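Local coordinates for putative citrate lyase, alfa subunit (Streptococcus mutans, PDB 2HJ0), which is a putative alpha subunit of citrate lyase, an alpha/beta protein of the CitF family built on two mixed sheets and modelled as an assembly of two chains, at residues K5-D9 with K427-V431; C401-F405 with E498-G502. The contacts are given in a common frame with arbitrary orientation. Residues are numbered along the deposited sequence.

Interaction 1: residues K5-D9 with K427-V431; sequences KLGRD and KVNTV
An arginine reaching into a bend of backbone carbonyls joins the N-terminal arm, K5-D9, to the loop K427-V431 that precedes strand 440-442. Neither segment is regular helix or strand. G7 (phi/psi -79/52) is the centre of an inverse gamma turn, with a weak hydrogen bond from R8 N to L6 O, 2.8 Å. The CA atoms stay well apart, G7 to K427 at 8.2 Å and R8 to V431 at 8.5 Å, so side chains bridge the gap. R8, with chi1 to chi3 all m, leaves its backbone sideways and brings its guanidinium to the loop. Its hydrogen bonds there are weak: NH1 of R8 to O of N429 (3.0 Å, 121°), and NH1 and NH2 of R8 to O of V428 (3.4 Å each). Both oxygens lie near the guanidinium plane, while V431 (chi1 t) covers one face, CG2 standing 3.4 Å from R8 CZ. An all-trans K427 extends beside G7. The stronger partner of R8 is D506 of strand 504-511, in a salt bridge through NH1; D506 also accepts from V431 N. Here a buried arginine fastens the N-terminal segment to a loop beside strand 504-511, outermost in the ten-stranded sheet within this chain.

Interaction 2: residues C401-F405 with E498-G502; sequences CDTAF and EYRDG
R500, C401 and D402 bury much of this contact, with Y499 equal to D402. C401-F405 is helical; Y499-G502 forms a type I beta turn, closed by G502 N to Y499 O at 2.7 Å, and G502 has a positive phi of 104°. The closest CA pair is D402 to R500, 6.7 Å. The CA-to-CB bond of R500 points toward the helix; chi1 p, chi2 t and chi3 m (-36°) carry its NE to a salt bridge with D402 OD1 (chi1 m), 3.0 Å. D402 O lies over one guanidinium face, and F405 CD1 is 3.4 Å from R500 NH1, near the guanidinium plane. C401, chi1 p, sets its CB 4.0 Å from Y499 CE1 and its SG 4.8 Å from the Y499 ring centroid, an oblique sulfur-aromatic contact. The D402 carboxylate also accepts from G149 N and S147 OG. Helix 400-406 packs on the turn between antiparallel strands 493-498 and 504-511, with strand 369-372 and helix 351-355 touching T403 and P43 of the second subunit touching F405.

Overall arrangement
Along the chain the segments alternate: 5-9, 401-405, 427-431, then 498-502, so the two contacts cross in sequence. Their centres lie 15 Å apart and their nearest atoms about 7 Å, without touching. What they share is the antiparallel pair 493-498 and 504-511 of the ten-stranded sheet: interaction 2 uses the turn between those strands, and interaction 1 lies against the second through D506. Helix 400-406 leads into strand 409-413 and loop 427-431 leads to strand 440-442, both in the nine-stranded sheet. Interaction 2, nearer the chain's centre (11 against 21 Å), thus joins that helix to the end hairpin of the ten-stranded sheet, while interaction 1 brings the N-terminal segment and loop 427-431 together beside strand 504-511.

Interaction 1: residues K5-D9 with K427-V431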
ATOM      1  N   LYS A   5      -5.507  30.802 -23.131  1.00 63.76           N
ATOM      2  CA  LYS A   5      -4.272  30.361 -23.789  1.00 61.89           C
ATOM      3  C   LYS A   5      -4.515  29.939 -25.249  1.00 60.26           C
ATOM      4  O   LYS A   5      -4.204  30.687 -26.179  1.00 60.42           O
ATOM      5  CB  LYS A   5      -3.638  29.202 -22.991  1.00 61.56           C
ATOM      6  CG  LYS A   5      -3.964  29.230 -21.491  1.00 60.38           C
ATOM      7  CD  LYS A   5      -2.948  28.468 -20.648  1.00 59.45           C
ATOM      8  CE  LYS A   5      -1.676  29.280 -20.418  1.00 58.81           C
ATOM      9  NZ  LYS A   5      -0.818  28.660 -19.364  1.00 59.21           N
ATOM     10  N   LEU A   6      -5.071  28.746 -25.439  1.00 57.87           N
ATOM     11  CA  LEU A   6      -5.369  28.225 -26.769  1.00 55.20           C
ATOM     12  C   LEU A   6      -6.651  28.853 -27.307  1.00 54.17           C
ATOM     13  O   LEU A   6      -7.300  29.644 -26.620  1.00 54.76           O
ATOM     14  CB  LEU A   6      -5.542  26.708 -26.707  1.00 54.85           C
ATOM     15  CG  LEU A   6      -4.305  25.861 -26.406  1.00 54.46           C
ATOM     16  CD1 LEU A   6      -4.720  24.604 -25.667  1.00 52.60           C
ATOM     17  CD2 LEU A   6      -3.573  25.535 -27.716  1.00 53.81           C
ATOM     18  N   GLY A   7      -7.018  28.486 -28.534  1.00 52.85           N
ATOM     19  CA  GLY A   7      -8.230  29.016 -29.140  1.00 50.22           C
ATOM     20  C   GLY A   7      -9.472  28.312 -28.624  1.00 48.50           C
ATOM     21  O   GLY A   7     -10.300  27.845 -29.409  1.00 48.18           O
ATOM     22  N   ARG A   8      -9.602  28.245 -27.298  1.00 46.47           N
ATOM     23  CA  ARG A   8     -10.738  27.585 -26.649  1.00 43.96           C
ATOM     24  C   ARG A   8     -11.798  28.569 -26.147  1.00 43.01           C
ATOM     25  O   ARG A   8     -11.475  29.618 -25.596  1.00 43.58           O
ATOM     26  CB  ARG A   8     -10.245  26.728 -25.475  1.00 41.75           C
ATOM     27  CG  ARG A   8      -8.981  25.918 -25.755  1.00 38.63           C
ATOM     28  CD  ARG A   8      -9.030  25.257 -27.107  1.00 35.05           C
ATOM     29  NE  ARG A   8     -10.221  24.433 -27.258  1.00 32.77           N
ATOM     30  CZ  ARG A   8     -10.588  23.877 -28.405  1.00 32.31           C
ATOM     31  NH1 ARG A   8     -11.687  23.137 -28.466  1.00 30.89           N
ATOM     32  NH2 ARG A   8      -9.851  24.071 -29.493  1.00 32.42           N
ATOM     33  N   ASP A   9     -13.065  28.217 -26.330  1.00 41.90           N
ATOM     34  CA  ASP A   9     -14.156  29.075 -25.892  1.00 41.07           C
ATOM     35  C   ASP A   9     -14.741  28.576 -24.566  1.00 39.58           C
ATOM     36  O   ASP A   9     -15.858  28.068 -24.514  1.00 38.44           O
ATOM     37  CB  ASP A   9     -15.243  29.119 -26.977  1.00 43.00           C
ATOM     38  CG  ASP A   9     -16.173  30.319 -26.835  1.00 45.21           C
ATOM     39  OD1 ASP A   9     -16.940  30.373 -25.844  1.00 45.87           O
ATOM     40  OD2 ASP A   9     -16.133  31.213 -27.716  1.00 46.22           O
ATOM     41  N   LYS A 427      -8.267  23.003 -36.339  1.00 25.49           N
ATOM     42  CA  LYS A 427      -8.653  23.181 -34.950  1.00 24.34           C
ATOM     43  C   LYS A 427      -9.481  21.980 -34.517  1.00 23.71           C
ATOM     44  O   LYS A 427     -10.447  21.623 -35.183  1.00 24.42           O
ATOM     45  CB  LYS A 427      -9.473  24.461 -34.829  1.00 25.03           C
ATOM     46  CG  LYS A 427      -9.595  25.025 -33.438  1.00 26.83           C
ATOM     47  CD  LYS A 427     -10.349  26.354 -33.487  1.00 28.11           C
ATOM     48  CE  LYS A 427     -10.178  27.159 -32.210  1.00 28.27           C
ATOM     49  NZ  LYS A 427     -10.615  28.573 -32.402  1.00 27.91           N
ATOM     50  N   VAL A 428      -9.111  21.352 -33.408  1.00 22.63           N
ATOM     51  CA  VAL A 428      -9.852  20.192 -32.928  1.00 21.60           C
ATOM     52  C   VAL A 428     -11.111  20.610 -32.181  1.00 22.30           C
ATOM     53  O   VAL A 428     -11.131  21.648 -31.512  1.00 21.97           O
ATOM     54  CB  VAL A 428      -8.985  19.335 -31.986  1.00 21.46           C
ATOM     55  CG1 VAL A 428      -7.721  18.877 -32.702  1.00 20.38           C
ATOM     56  CG2 VAL A 428      -8.629  20.126 -30.752  1.00 20.46           C
ATOM     57  N   ASN A 429     -12.164  19.806 -32.302  1.00 22.81           N
ATOM     58  CA  ASN A 429     -13.422  20.084 -31.612  1.00 24.24           C
ATOM     59  C   ASN A 429     -13.204  20.108 -30.101  1.00 24.46           C
ATOM     60  O   ASN A 429     -13.652  21.035 -29.422  1.00 25.49           O
ATOM     61  CB  ASN A 429     -14.477  19.028 -31.969  1.00 27.26           C
ATOM     62  CG  ASN A 429     -15.032  19.211 -33.381  1.00 32.13           C
ATOM     63  OD1 ASN A 429     -15.394  18.231 -34.064  1.00 33.86           O
ATOM     64  ND2 ASN A 429     -15.113  20.476 -33.826  1.00 32.42           N
ATOM     65  N   THR A 430     -12.524  19.088 -29.576  1.00 22.80           N
ATOM     66  CA  THR A 430     -12.242  19.009 -28.142  1.00 20.81           C
ATOM     67  C   THR A 430     -10.743  18.808 -27.910  1.00 19.59           C
ATOM     68  O   THR A 430     -10.106  18.044 -28.620  1.00 19.82           O
ATOM     69  CB  THR A 430     -12.975  17.829 -27.471  1.00 19.85           C
ATOM     70  OG1 THR A 430     -14.335  17.790 -27.910  1.00 18.68           O
ATOM     71  CG2 THR A 430     -12.939  17.988 -25.958  1.00 19.04           C
ATOM     72  N   VAL A 431     -10.184  19.484 -26.915  1.00 17.22           N
ATOM     73  CA  VAL A 431      -8.766  19.338 -26.625  1.00 15.26           C
ATOM     74  C   VAL A 431      -8.519  18.538 -25.355  1.00 15.13           C
ATOM     75  O   VAL A 431      -8.960  18.931 -24.274  1.00 15.20           O
ATOM     76  CB  VAL A 431      -8.078  20.697 -26.431  1.00 15.66           C
ATOM     77  CG1 VAL A 431      -6.618  20.494 -26.060  1.00 15.03           C
ATOM     78  CG2 VAL A 431      -8.201  21.529 -27.678  1.00 15.33           C
TER

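Interaction 2: residues C401-F405 with E498-G502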
ATOM      1  N   CYS A 401      -3.013  12.649 -22.141  1.00 11.16           N
ATOM      2  CA  CYS A 401      -2.311  13.874 -21.788  1.00 11.54           C
ATOM      3  C   CYS A 401      -1.315  13.624 -20.652  1.00 12.04           C
ATOM      4  O   CYS A 401      -0.385  14.401 -20.471  1.00 12.89           O
ATOM      5  CB  CYS A 401      -3.295  14.980 -21.385  1.00 10.91           C
ATOM      6  SG  CYS A 401      -3.989  14.849 -19.723  1.00 12.72           S
ATOM      7  N   ASP A 402      -1.508  12.543 -19.897  1.00 11.91           N
ATOM      8  CA  ASP A 402      -0.617  12.201 -18.788  1.00 11.33           C
ATOM      9  C   ASP A 402       0.776  11.811 -19.247  1.00 11.13           C
ATOM     10  O   ASP A 402       1.758  12.467 -18.926  1.00 10.27           O
ATOM     11  CB  ASP A 402      -1.156  11.020 -17.978  1.00 13.01           C
ATOM     12  CG  ASP A 402      -2.286  11.397 -17.062  1.00 15.20           C
ATOM     13  OD1 ASP A 402      -2.213  12.478 -16.420  1.00 16.61           O
ATOM     14  OD2 ASP A 402      -3.241  10.592 -16.962  1.00 15.54           O
ATOM     15  N   THR A 403       0.862  10.710 -19.979  1.00 11.74           N
ATOM     16  CA  THR A 403       2.159  10.248 -20.426  1.00 12.97           C
ATOM     17  C   THR A 403       2.722  11.198 -21.476  1.00 11.97           C
ATOM     18  O   THR A 403       3.923  11.463 -21.519  1.00 11.48           O
ATOM     19  CB  THR A 403       2.070   8.840 -21.007  1.00 12.32           C
ATOM     20  OG1 THR A 403       1.506   8.915 -22.315  1.00 17.15           O
ATOM     21  CG2 THR A 403       1.190   7.987 -20.148  1.00 10.68           C
ATOM     22  N   ALA A 404       1.851  11.722 -22.327  1.00 11.17           N
ATOM     23  CA  ALA A 404       2.318  12.634 -23.359  1.00 10.83           C
ATOM     24  C   ALA A 404       3.189  13.697 -22.724  1.00 10.97           C
ATOM     25  O   ALA A 404       4.158  14.164 -23.316  1.00 12.81           O
ATOM     26  CB  ALA A 404       1.151  13.288 -24.070  1.00  9.08           C
ATOM     27  N   PHE A 405       2.852  14.096 -21.508  1.00 10.07           N
ATOM     28  CA  PHE A 405       3.654  15.111 -20.867  1.00  9.51           C
ATOM     29  C   PHE A 405       4.913  14.549 -20.206  1.00  9.83           C
ATOM     30  O   PHE A 405       6.002  15.075 -20.409  1.00 10.57           O
ATOM     31  CB  PHE A 405       2.810  15.877 -19.847  1.00  8.17           C
ATOM     32  CG  PHE A 405       3.609  16.814 -18.978  1.00  7.17           C
ATOM     33  CD1 PHE A 405       4.180  16.369 -17.794  1.00  5.35           C
ATOM     34  CD2 PHE A 405       3.807  18.136 -19.358  1.00  6.01           C
ATOM     35  CE1 PHE A 405       4.930  17.220 -17.009  1.00  6.49           C
ATOM     36  CE2 PHE A 405       4.559  18.993 -18.574  1.00  5.48           C
ATOM     37  CZ  PHE A 405       5.121  18.534 -17.398  1.00  6.54           C
ATOM     38  N   GLU A 498     -11.166  18.553 -17.518  1.00  9.63           N
ATOM     39  CA  GLU A 498     -10.183  19.017 -16.555  1.00  9.78           C
ATOM     40  C   GLU A 498      -8.820  18.424 -16.903  1.00 10.13           C
ATOM     41  O   GLU A 498      -8.684  17.216 -17.032  1.00 10.54           O
ATOM     42  CB  GLU A 498     -10.558  18.593 -15.132  1.00  9.98           C
ATOM     43  CG  GLU A 498      -9.461  18.929 -14.120  1.00 13.86           C
ATOM     44  CD  GLU A 498      -9.570  18.140 -12.828  1.00 15.90           C
ATOM     45  OE1 GLU A 498     -10.329  18.550 -11.924  1.00 18.56           O
ATOM     46  OE2 GLU A 498      -8.896  17.093 -12.720  1.00 17.66           O
ATOM     47  N   TYR A 499      -7.822  19.284 -17.070  1.00 10.61           N
ATOM     48  CA  TYR A 499      -6.462  18.854 -17.375  1.00 11.10           C
ATOM     49  C   TYR A 499      -5.879  18.154 -16.149  1.00 12.53           C
ATOM     50  O   TYR A 499      -6.313  18.395 -15.015  1.00 12.55           O
ATOM     51  CB  TYR A 499      -5.586  20.059 -17.708  1.00 11.17           C
ATOM     52  CG  TYR A 499      -4.219  19.704 -18.249  1.00 10.81           C
ATOM     53  CD1 TYR A 499      -4.092  19.020 -19.454  1.00  9.52           C
ATOM     54  CD2 TYR A 499      -3.049  20.065 -17.568  1.00 11.46           C
ATOM     55  CE1 TYR A 499      -2.848  18.702 -19.977  1.00 10.00           C
ATOM     56  CE2 TYR A 499      -1.790  19.749 -18.089  1.00 11.85           C
ATOM     57  CZ  TYR A 499      -1.708  19.063 -19.298  1.00 11.94           C
ATOM     58  OH  TYR A 499      -0.488  18.731 -19.835  1.00 16.08           O
ATOM     59  N   ARG A 500      -4.875  17.315 -16.372  1.00 12.32           N
ATOM     60  CA  ARG A 500      -4.250  16.581 -15.282  1.00 14.78           C
ATOM     61  C   ARG A 500      -3.914  17.434 -14.052  1.00 15.04           C
ATOM     62  O   ARG A 500      -3.987  16.947 -12.922  1.00 15.73           O
ATOM     63  CB  ARG A 500      -2.981  15.864 -15.781  1.00 15.76           C
ATOM     64  CG  ARG A 500      -1.857  16.785 -16.241  1.00 18.51           C
ATOM     65  CD  ARG A 500      -0.604  15.995 -16.616  1.00 21.59           C
ATOM     66  NE  ARG A 500      -0.439  14.839 -15.712  1.00 23.58           N
ATOM     67  CZ  ARG A 500       0.725  14.277 -15.396  1.00 21.48           C
ATOM     68  NH1 ARG A 500       1.862  14.753 -15.907  1.00 20.66           N
ATOM     69  NH2 ARG A 500       0.741  13.252 -14.556  1.00 19.31           N
ATOM     70  N   ASP A 501      -3.555  18.700 -14.261  1.00 14.92           N
ATOM     71  CA  ASP A 501      -3.195  19.569 -13.140  1.00 15.62           C
ATOM     72  C   ASP A 501      -4.388  20.134 -12.372  1.00 15.77           C
ATOM     73  O   ASP A 501      -4.214  20.796 -11.348  1.00 16.42           O
ATOM     74  CB  ASP A 501      -2.284  20.708 -13.609  1.00 15.20           C
ATOM     75  CG  ASP A 501      -2.957  21.624 -14.594  1.00 17.52           C
ATOM     76  OD1 ASP A 501      -4.139  21.369 -14.933  1.00 16.94           O
ATOM     77  OD2 ASP A 501      -2.301  22.605 -15.032  1.00 17.27           O
ATOM     78  N   GLY A 502      -5.597  19.872 -12.860  1.00 16.28           N
ATOM     79  CA  GLY A 502      -6.784  20.346 -12.165  1.00 16.56           C
ATOM     80  C   GLY A 502      -7.513  21.553 -12.730  1.00 16.24           C
ATOM     81  O   GLY A 502      -8.586  21.915 -12.249  1.00 17.17           O
TER